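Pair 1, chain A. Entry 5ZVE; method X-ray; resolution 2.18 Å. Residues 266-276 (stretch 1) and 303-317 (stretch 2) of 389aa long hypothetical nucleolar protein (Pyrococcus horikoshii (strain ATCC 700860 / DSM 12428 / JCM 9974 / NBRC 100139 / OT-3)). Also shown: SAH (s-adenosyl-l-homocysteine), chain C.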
# COMPACT_ATOMS: atom_id res chain seq x y z
N LYS A 266 15.01 22.31 11.57
CA LYS A 266 14.33 21.73 12.71
C LYS A 266 12.83 21.73 12.44
O LYS A 266 12.19 22.78 12.50
CB LYS A 266 14.65 22.48 14.00
CG LYS A 266 16.11 22.47 14.42
CD LYS A 266 16.32 23.36 15.65
CE LYS A 266 17.79 23.67 15.89
NZ LYS A 266 17.98 24.49 17.12
N ALA A 267 12.28 20.57 12.12
CA ALA A 267 10.89 20.49 11.69
C ALA A 267 9.91 20.48 12.85
O ALA A 267 10.22 20.00 13.94
CB ALA A 267 10.68 19.26 10.82
N ASP A 268 8.71 21.00 12.59
CA ASP A 268 7.60 20.90 13.52
C ASP A 268 6.89 19.56 13.36
O ASP A 268 6.40 18.97 14.33
CB ASP A 268 6.62 22.06 13.30
CG ASP A 268 7.28 23.41 13.48
OD1 ASP A 268 7.52 23.80 14.64
OD2 ASP A 268 7.59 24.07 12.46
N LYS A 269 6.85 19.07 12.13
CA LYS A 269 6.15 17.83 11.82
C LYS A 269 7.00 16.96 10.92
O LYS A 269 7.48 17.41 9.87
CB LYS A 269 4.79 18.12 11.16
CG LYS A 269 3.87 18.99 11.99
CD LYS A 269 3.26 18.20 13.13
CE LYS A 269 2.45 19.10 14.06
NZ LYS A 269 1.43 19.89 13.33
N ILE A 270 7.17 15.72 11.32
CA ILE A 270 7.86 14.76 10.47
C ILE A 270 7.01 13.52 10.26
O ILE A 270 6.53 12.91 11.22
CB ILE A 270 9.22 14.36 11.06
CG1 ILE A 270 10.21 15.52 10.98
CG2 ILE A 270 9.77 13.17 10.32
CD1 ILE A 270 11.60 15.18 11.48
N LEU A 271 6.83 13.15 9.00
CA LEU A 271 6.24 11.86 8.67
C LEU A 271 7.31 10.86 8.29
O LEU A 271 8.14 11.11 7.42
CB LEU A 271 5.23 12.00 7.53
CG LEU A 271 4.74 10.65 6.99
CD1 LEU A 271 3.99 9.89 8.07
CD2 LEU A 271 3.87 10.84 5.76
N LEU A 272 7.29 9.71 8.96
CA LEU A 272 8.20 8.63 8.63
C LEU A 272 7.40 7.39 8.24
O LEU A 272 7.09 6.54 9.07
CB LEU A 272 9.15 8.33 9.79
CG LEU A 272 10.17 7.20 9.62
CD1 LEU A 272 10.91 7.32 8.30
CD2 LEU A 272 11.14 7.19 10.78
N ASP A 273 7.04 7.33 6.97
CA ASP A 273 6.37 6.16 6.42
C ASP A 273 7.47 5.23 5.94
O ASP A 273 7.84 5.24 4.77
CB ASP A 273 5.41 6.55 5.30
CG ASP A 273 4.62 5.38 4.77
OD1 ASP A 273 4.24 4.50 5.57
OD2 ASP A 273 4.36 5.35 3.54
N ALA A 274 7.98 4.41 6.86
CA ALA A 274 9.30 3.83 6.71
C ALA A 274 9.33 2.61 5.80
O ALA A 274 8.36 1.85 5.74
CB ALA A 274 9.85 3.46 8.08
N PRO A 275 10.44 2.44 5.06
CA PRO A 275 10.69 1.17 4.37
C PRO A 275 10.59 0.02 5.36
O PRO A 275 11.10 0.13 6.47
CB PRO A 275 12.12 1.33 3.83
CG PRO A 275 12.71 2.46 4.63
CD PRO A 275 11.57 3.37 4.93
N CYS A 276 9.91 -1.05 4.98
CA CYS A 276 9.62 -2.12 5.92
C CYS A 276 9.50 -3.44 5.19
O CYS A 276 9.52 -3.48 3.97
CB CYS A 276 8.34 -1.82 6.71
SG CYS A 276 6.82 -1.76 5.73
N ALA A 303 17.79 3.98 12.26
CA ALA A 303 18.62 5.05 11.71
C ALA A 303 17.76 6.23 11.27
O ALA A 303 18.10 7.38 11.55
CB ALA A 303 19.46 4.52 10.56
N PHE A 304 16.66 5.94 10.58
CA PHE A 304 15.69 6.97 10.18
C PHE A 304 15.09 7.69 11.38
O PHE A 304 15.03 8.92 11.44
CB PHE A 304 14.55 6.36 9.36
CG PHE A 304 14.96 5.84 8.01
CD1 PHE A 304 15.64 4.64 7.90
CD2 PHE A 304 14.62 6.52 6.86
CE1 PHE A 304 16.01 4.14 6.66
CE2 PHE A 304 14.99 6.03 5.61
CZ PHE A 304 15.68 4.84 5.51
N ILE A 305 14.64 6.88 12.34
CA ILE A 305 13.96 7.37 13.53
C ILE A 305 14.84 8.33 14.31
O ILE A 305 14.40 9.41 14.69
CB ILE A 305 13.57 6.20 14.43
CG1 ILE A 305 12.48 5.35 13.78
CG2 ILE A 305 13.14 6.72 15.79
CD1 ILE A 305 12.23 4.03 14.49
N TRP A 306 16.08 7.91 14.56
CA TRP A 306 17.05 8.74 15.26
C TRP A 306 17.28 10.04 14.51
O TRP A 306 17.29 11.12 15.10
CB TRP A 306 18.36 7.97 15.46
CG TRP A 306 19.44 8.69 16.22
CD1 TRP A 306 20.76 8.82 15.87
CD2 TRP A 306 19.30 9.39 17.47
NE1 TRP A 306 21.44 9.54 16.81
CE2 TRP A 306 20.58 9.90 17.81
CE3 TRP A 306 18.23 9.62 18.34
CZ2 TRP A 306 20.80 10.64 18.97
CZ3 TRP A 306 18.46 10.36 19.49
CH2 TRP A 306 19.73 10.86 19.80
N ALA A 307 17.43 9.94 13.19
CA ALA A 307 17.62 11.11 12.34
C ALA A 307 16.41 12.05 12.43
O ALA A 307 16.57 13.27 12.41
CB ALA A 307 17.86 10.69 10.90
N ALA A 308 15.22 11.48 12.55
CA ALA A 308 14.00 12.27 12.65
C ALA A 308 13.91 12.98 13.99
O ALA A 308 13.59 14.17 14.06
CB ALA A 308 12.78 11.39 12.45
N ILE A 309 14.19 12.24 15.06
CA ILE A 309 14.16 12.78 16.41
C ILE A 309 15.11 13.97 16.56
O ILE A 309 14.75 14.99 17.13
CB ILE A 309 14.54 11.69 17.44
CG1 ILE A 309 13.46 10.60 17.48
CG2 ILE A 309 14.73 12.30 18.83
CD1 ILE A 309 13.81 9.44 18.39
N LYS A 310 16.32 13.83 16.02
CA LYS A 310 17.32 14.89 16.11
C LYS A 310 16.95 16.09 15.24
O LYS A 310 17.43 17.20 15.48
CB LYS A 310 18.69 14.37 15.70
CG LYS A 310 19.33 13.41 16.69
CD LYS A 310 20.80 13.16 16.38
CE LYS A 310 20.99 12.60 14.98
NZ LYS A 310 22.43 12.33 14.67
N SER A 311 16.09 15.88 14.25
CA SER A 311 15.69 16.96 13.36
C SER A 311 14.35 17.57 13.76
O SER A 311 13.84 18.46 13.08
CB SER A 311 15.60 16.46 11.91
OG SER A 311 16.85 15.94 11.47
N LEU A 312 13.78 17.09 14.85
CA LEU A 312 12.51 17.62 15.34
C LEU A 312 12.76 18.71 16.36
O LEU A 312 13.60 18.56 17.25
CB LEU A 312 11.65 16.52 15.96
CG LEU A 312 10.54 15.87 15.13
CD1 LEU A 312 9.79 14.86 15.99
CD2 LEU A 312 9.58 16.91 14.57
N ARG A 313 12.02 19.81 16.24
CA ARG A 313 12.01 20.79 17.31
C ARG A 313 11.41 20.14 18.54
O ARG A 313 10.60 19.21 18.42
CB ARG A 313 11.20 22.03 16.94
CG ARG A 313 11.65 22.74 15.68
CD ARG A 313 10.74 23.91 15.36
NE ARG A 313 10.78 24.92 16.42
CZ ARG A 313 10.13 26.08 16.37
NH1 ARG A 313 9.38 26.38 15.32
NH2 ARG A 313 10.22 26.93 17.38
N ARG A 314 11.81 20.60 19.72
CA ARG A 314 11.12 20.24 20.94
C ARG A 314 9.67 20.69 20.78
O ARG A 314 9.42 21.75 20.20
CB ARG A 314 11.77 20.88 22.17
CG ARG A 314 13.12 20.28 22.54
CD ARG A 314 13.78 21.04 23.69
NE ARG A 314 14.12 22.41 23.32
CZ ARG A 314 15.27 22.76 22.75
NH1 ARG A 314 16.19 21.85 22.49
NH2 ARG A 314 15.50 24.03 22.45
N GLY A 315 8.74 19.89 21.27
CA GLY A 315 7.33 20.13 21.02
C GLY A 315 6.90 19.66 19.64
O GLY A 315 5.72 19.74 19.28
N GLY A 316 7.85 19.16 18.86
CA GLY A 316 7.56 18.68 17.52
C GLY A 316 6.89 17.32 17.51
O GLY A 316 6.92 16.58 18.50
N VAL A 317 6.31 16.97 16.37
CA VAL A 317 5.53 15.75 16.25
C VAL A 317 6.09 14.82 15.18
O VAL A 317 6.38 15.25 14.06
CB VAL A 317 4.06 16.05 15.93
CG1 VAL A 317 3.28 14.76 15.67
CG2 VAL A 317 3.44 16.86 17.06
N SAH C . 5.42 7.18 1.88
CA SAH C . 5.31 6.74 0.49
CB SAH C . 5.83 5.31 0.31
CG SAH C . 7.07 4.94 1.12
SD SAH C . 7.79 3.40 0.51
C SAH C . 3.90 6.89 -0.08
O SAH C . 2.93 7.10 0.65
OXT SAH C . 3.69 6.82 -1.29
C5' SAH C . 9.38 3.68 1.34
C4' SAH C . 10.35 4.57 0.56
O4' SAH C . 11.54 4.74 1.30
C3' SAH C . 10.77 4.01 -0.79
O3' SAH C . 10.31 4.87 -1.80
C2' SAH C . 12.29 4.04 -0.79
O2' SAH C . 12.76 4.65 -1.97
C1' SAH C . 12.61 4.92 0.40
N9 SAH C . 13.92 4.63 1.03
C8 SAH C . 14.49 3.41 1.31
N7 SAH C . 15.69 3.62 1.90
C5 SAH C . 15.90 4.95 2.00
C6 SAH C . 16.95 5.71 2.51
N6 SAH C . 18.02 5.12 3.04
N1 SAH C . 16.87 7.08 2.47
C2 SAH C . 15.76 7.70 1.93
N3 SAH C . 14.72 6.95 1.42
C4 SAH C . 14.79 5.59 1.46

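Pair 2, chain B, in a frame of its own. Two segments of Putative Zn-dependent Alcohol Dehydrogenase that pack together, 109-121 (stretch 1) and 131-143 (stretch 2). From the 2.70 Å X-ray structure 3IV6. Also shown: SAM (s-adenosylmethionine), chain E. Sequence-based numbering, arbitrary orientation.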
# COMPACT_ATOMS: atom_id res chain seq x y z
N GLY B 109 0.62 8.70 -18.20
CA GLY B 109 2.00 8.93 -18.60
C GLY B 109 2.63 10.22 -18.11
O GLY B 109 3.60 10.75 -18.69
N HIS B 110 2.12 10.73 -17.01
CA HIS B 110 2.54 12.02 -16.51
C HIS B 110 3.73 11.94 -15.54
O HIS B 110 4.36 12.94 -15.25
CB HIS B 110 1.36 12.69 -15.82
CG HIS B 110 1.47 14.17 -15.74
ND1 HIS B 110 1.97 14.82 -14.64
CD2 HIS B 110 1.17 15.12 -16.65
CE1 HIS B 110 1.96 16.12 -14.86
NE2 HIS B 110 1.48 16.33 -16.07
N PHE B 111 4.03 10.75 -15.03
CA PHE B 111 5.12 10.61 -14.05
C PHE B 111 6.28 9.75 -14.53
O PHE B 111 6.05 8.76 -15.23
CB PHE B 111 4.55 10.09 -12.73
CG PHE B 111 3.54 11.01 -12.13
CD1 PHE B 111 3.94 12.08 -11.34
CD2 PHE B 111 2.21 10.83 -12.37
CE1 PHE B 111 3.01 12.96 -10.81
CE2 PHE B 111 1.29 11.71 -11.83
CZ PHE B 111 1.70 12.79 -11.05
N ASP B 112 7.52 10.11 -14.18
CA ASP B 112 8.66 9.23 -14.47
C ASP B 112 8.68 7.99 -13.55
O ASP B 112 9.05 6.88 -13.97
CB ASP B 112 9.99 9.97 -14.30
CG ASP B 112 10.18 11.08 -15.31
OD1 ASP B 112 10.72 12.14 -14.92
OD2 ASP B 112 9.80 10.89 -16.50
N PHE B 113 8.28 8.20 -12.29
CA PHE B 113 8.27 7.16 -11.27
C PHE B 113 7.00 7.13 -10.44
O PHE B 113 6.47 8.17 -10.05
CB PHE B 113 9.46 7.31 -10.33
CG PHE B 113 10.78 7.15 -11.01
CD1 PHE B 113 11.34 5.89 -11.17
CD2 PHE B 113 11.47 8.25 -11.48
CE1 PHE B 113 12.56 5.74 -11.79
CE2 PHE B 113 12.68 8.12 -12.11
CZ PHE B 113 13.23 6.86 -12.26
N VAL B 114 6.50 5.92 -10.19
CA VAL B 114 5.44 5.75 -9.21
C VAL B 114 5.98 4.85 -8.12
O VAL B 114 6.41 3.72 -8.38
CB VAL B 114 4.17 5.14 -9.83
CG1 VAL B 114 3.29 4.44 -8.75
CG2 VAL B 114 3.37 6.19 -10.58
N LEU B 115 6.01 5.37 -6.91
CA LEU B 115 6.45 4.61 -5.74
C LEU B 115 5.29 4.27 -4.76
O LEU B 115 4.37 5.07 -4.56
CB LEU B 115 7.55 5.37 -4.99
CG LEU B 115 8.51 6.19 -5.85
CD1 LEU B 115 9.40 7.03 -4.97
CD2 LEU B 115 9.32 5.33 -6.80
N ASN B 116 5.32 3.06 -4.19
CA ASN B 116 4.54 2.79 -2.99
C ASN B 116 5.11 1.67 -2.14
O ASN B 116 5.70 0.71 -2.67
CB ASN B 116 3.06 2.54 -3.32
CG ASN B 116 2.85 1.49 -4.41
OD1 ASN B 116 2.72 1.83 -5.59
ND2 ASN B 116 2.78 0.23 -4.01
N ASP B 117 4.97 1.82 -0.82
CA ASP B 117 5.50 0.83 0.12
C ASP B 117 4.40 0.00 0.78
O ASP B 117 3.72 0.50 1.68
CB ASP B 117 6.32 1.51 1.22
CG ASP B 117 6.93 0.50 2.21
OD1 ASP B 117 7.35 -0.61 1.78
OD2 ASP B 117 7.01 0.82 3.41
N ARG B 118 4.27 -1.25 0.36
CA ARG B 118 3.37 -2.21 1.00
C ARG B 118 1.88 -1.82 0.88
O ARG B 118 1.04 -2.18 1.72
CB ARG B 118 3.80 -2.45 2.44
CG ARG B 118 4.98 -3.40 2.54
CD ARG B 118 5.55 -3.49 3.96
NE ARG B 118 6.42 -2.38 4.35
CZ ARG B 118 6.92 -2.24 5.59
NH1 ARG B 118 6.62 -3.14 6.50
NH2 ARG B 118 7.72 -1.21 5.93
N LEU B 119 1.57 -1.12 -0.20
CA LEU B 119 0.21 -0.68 -0.48
C LEU B 119 -0.60 -1.83 -1.05
O LEU B 119 -1.80 -1.92 -0.88
CB LEU B 119 0.29 0.44 -1.51
CG LEU B 119 -1.02 0.80 -2.18
CD1 LEU B 119 -1.99 1.33 -1.13
CD2 LEU B 119 -0.77 1.80 -3.30
N ILE B 120 0.08 -2.73 -1.73
CA ILE B 120 -0.56 -3.86 -2.39
C ILE B 120 -1.10 -4.81 -1.32
O ILE B 120 -2.01 -5.58 -1.58
CB ILE B 120 0.43 -4.55 -3.37
CG1 ILE B 120 0.51 -3.78 -4.70
CG2 ILE B 120 0.01 -6.00 -3.70
CD1 ILE B 120 1.84 -3.97 -5.35
N ASN B 121 -0.54 -4.73 -0.13
CA ASN B 121 -0.93 -5.60 0.96
C ASN B 121 -2.32 -5.15 1.47
O ASN B 121 -3.03 -5.90 2.16
CB ASN B 121 0.12 -5.54 2.06
CG ASN B 121 1.38 -6.35 1.73
OD1 ASN B 121 2.45 -5.79 1.46
ND2 ASN B 121 1.25 -7.67 1.78
N ALA B 131 -5.12 -1.86 -9.24
CA ALA B 131 -4.10 -0.93 -8.77
C ALA B 131 -2.88 -0.89 -9.68
O ALA B 131 -2.47 0.18 -10.12
CB ALA B 131 -3.69 -1.25 -7.34
N CYS B 132 -2.31 -2.05 -9.98
CA CYS B 132 -1.08 -2.12 -10.80
C CYS B 132 -1.28 -1.46 -12.14
O CYS B 132 -0.47 -0.65 -12.53
CB CYS B 132 -0.55 -3.56 -10.93
SG CYS B 132 0.00 -4.16 -9.28
N LEU B 133 -2.38 -1.79 -12.82
CA LEU B 133 -2.85 -1.04 -14.00
C LEU B 133 -2.84 0.50 -13.78
O LEU B 133 -2.32 1.25 -14.59
CB LEU B 133 -4.23 -1.53 -14.42
CG LEU B 133 -4.71 -1.25 -15.86
CD1 LEU B 133 -3.62 -1.53 -16.89
CD2 LEU B 133 -5.93 -2.08 -16.17
N GLY B 134 -3.41 0.97 -12.67
CA GLY B 134 -3.36 2.37 -12.35
C GLY B 134 -1.95 2.92 -12.24
O GLY B 134 -1.67 4.04 -12.67
N MSE B 135 -1.03 2.18 -11.64
CA MSE B 135 0.31 2.69 -11.47
C MSE B 135 0.99 2.81 -12.85
O MSE B 135 1.70 3.79 -13.16
CB MSE B 135 1.12 1.77 -10.57
CG MSE B 135 0.60 1.63 -9.16
SE MSE B 135 1.43 0.15 -8.14
CE MSE B 135 0.05 -0.11 -6.78
N LEU B 136 0.76 1.80 -13.67
CA LEU B 136 1.27 1.75 -15.03
C LEU B 136 0.68 2.87 -15.88
O LEU B 136 1.35 3.50 -16.70
CB LEU B 136 0.92 0.39 -15.62
CG LEU B 136 1.91 -0.69 -15.17
CD1 LEU B 136 1.53 -2.03 -15.72
CD2 LEU B 136 3.29 -0.27 -15.63
N SER B 137 -0.60 3.12 -15.66
CA SER B 137 -1.29 4.18 -16.33
C SER B 137 -0.68 5.55 -15.99
O SER B 137 -0.56 6.40 -16.86
CB SER B 137 -2.76 4.13 -15.96
OG SER B 137 -3.47 5.20 -16.54
N LEU B 138 -0.31 5.73 -14.73
CA LEU B 138 0.29 6.98 -14.28
C LEU B 138 1.64 7.22 -14.96
O LEU B 138 1.93 8.33 -15.41
CB LEU B 138 0.47 6.97 -12.76
CG LEU B 138 -0.82 7.05 -11.93
CD1 LEU B 138 -0.50 7.01 -10.45
CD2 LEU B 138 -1.61 8.30 -12.28
N VAL B 139 2.45 6.17 -15.03
CA VAL B 139 3.86 6.32 -15.38
C VAL B 139 4.06 6.36 -16.89
O VAL B 139 5.13 6.73 -17.37
CB VAL B 139 4.71 5.18 -14.78
CG1 VAL B 139 4.65 5.21 -13.26
CG2 VAL B 139 4.24 3.84 -15.32
N GLY B 140 3.03 5.97 -17.63
CA GLY B 140 3.17 5.68 -19.04
C GLY B 140 4.33 4.75 -19.33
O GLY B 140 4.21 3.53 -19.17
N SER B 141 5.45 5.32 -19.75
CA SER B 141 6.64 4.54 -20.06
C SER B 141 7.68 4.65 -18.95
O SER B 141 8.85 4.33 -19.16
CB SER B 141 7.24 4.98 -21.40
OG SER B 141 7.55 6.36 -21.38
N GLY B 142 7.24 5.10 -17.78
CA GLY B 142 8.13 5.27 -16.65
C GLY B 142 8.32 3.98 -15.86
O GLY B 142 7.99 2.90 -16.35
N THR B 143 8.83 4.11 -14.65
CA THR B 143 9.07 2.95 -13.79
C THR B 143 8.15 2.96 -12.57
O THR B 143 7.87 4.01 -12.00
CB THR B 143 10.55 2.93 -13.36
OG1 THR B 143 11.38 3.03 -14.53
CG2 THR B 143 10.89 1.66 -12.56
N SAM E . 1.18 2.80 5.18
CA SAM E . 2.31 1.91 4.99
C SAM E . 3.57 2.69 4.67
O SAM E . 3.60 3.92 4.57
OXT SAM E . 4.58 2.03 4.55
CB SAM E . 2.01 0.83 3.95
CG SAM E . 0.54 0.72 3.52
SD SAM E . -0.05 1.91 2.27
CE SAM E . 1.36 3.03 2.06
C5' SAM E . -1.35 2.84 3.16
C4' SAM E . -1.68 4.25 2.69
O4' SAM E . -2.22 4.20 1.38
C3' SAM E . -2.74 4.92 3.53
O3' SAM E . -2.40 6.29 3.60
C2' SAM E . -4.01 4.81 2.72
O2' SAM E . -4.85 5.94 2.89
C1' SAM E . -3.51 4.76 1.29
N9 SAM E . -4.35 3.90 0.45
C8 SAM E . -4.79 2.64 0.76
N7 SAM E . -5.56 2.18 -0.26
C5 SAM E . -5.63 3.12 -1.24
C6 SAM E . -6.28 3.17 -2.49
N6 SAM E . -7.02 2.16 -2.95
N1 SAM E . -6.16 4.30 -3.25
C2 SAM E . -5.42 5.37 -2.76
N3 SAM E . -4.77 5.34 -1.55
C4 SAM E . -4.87 4.23 -0.79
O HOH W 1 5.60 8.45 -20.31

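In both pairs a helix runs down to a tight turn, and the residues after it join a strand of the first stretch in parallel register. The 14 central residues superpose with an RMSD of 1.0 Å. Strand and helix are nearly antiparallel in pair 1 (175°, axes 9.6 Å apart), whereas in pair 2 they are more oblique (147°) and closer, at 8.0 Å.

Three backbone hydrogen bonds are common to both pairs. Val A317 N donates to Asp A268 O (2.9 Å), Ile A270 N to Val A317 O (2.9 Å) and Ala A267 N to Ser A311 O (2.8 Å); at the matched positions Thr B143 N donates to Asp B112 O (2.9 Å), Val B114 N to Thr B143 O (3.0 Å) and Phe B111 N to Leu B138 O (3.2 Å). The pairs diverge at the next carbonyl. Ala A267 O accepts from Arg A313 N (2.9 Å), completing a second parallel bridge, whereas Phe B111 O lies 3.1 Å from Val B139 O, another acceptor.

The turns differ in type, II in pair 1 and II' in pair 2, yet both lead into a matched glycine, Gly A316 and Gly B142. A CB on Gly B142 would clash with Asp B112 O; on Gly A316 it would clash with Arg A313 O, within its own turn.

Facing the helix, Ile A270 and Val B114 occupy one position. The longer isoleucine extends CD1 to Ala A308 CB (4.1 Å) and Leu A312 CG (3.9 Å). The shorter valine meets larger residues at two of the matched positions, Met B135 for Ala A308 and Leu B138 for Ser A311, while Val B139 replaces the larger Leu A312. Val B114 CG1 lies 3.9 Å from Met B135 CB, and Val B114 CG2 lies 3.7 Å from Leu B138 CB and 3.1 Å from Val B139 CG1, a tight approach. Thus small Ala A308 is paired with a long strand residue, and selenomethionine Met B135 with a short one.

Two residues along, Leu A272 places CD2 3.8 Å from both Phe A304 CB and Ile A305 CG1. Its counterpart Asn B116 is polar, and its OD1 lies 3.3 Å from Met B135 SE. The selenomethionine also reaches Leu B119, which matches Ala A274, with CE 4.1 Å from Leu B119 CD2. Ala A274 makes no contact with the helix.

On the other face of the strand, Lys A269 and Phe B113 lie alongside Val A317 and Thr B143: Lys A269 CD packs 3.6 Å from Val A317 CB, and Phe B113 CD1 3.8 Å from Thr B143 CB.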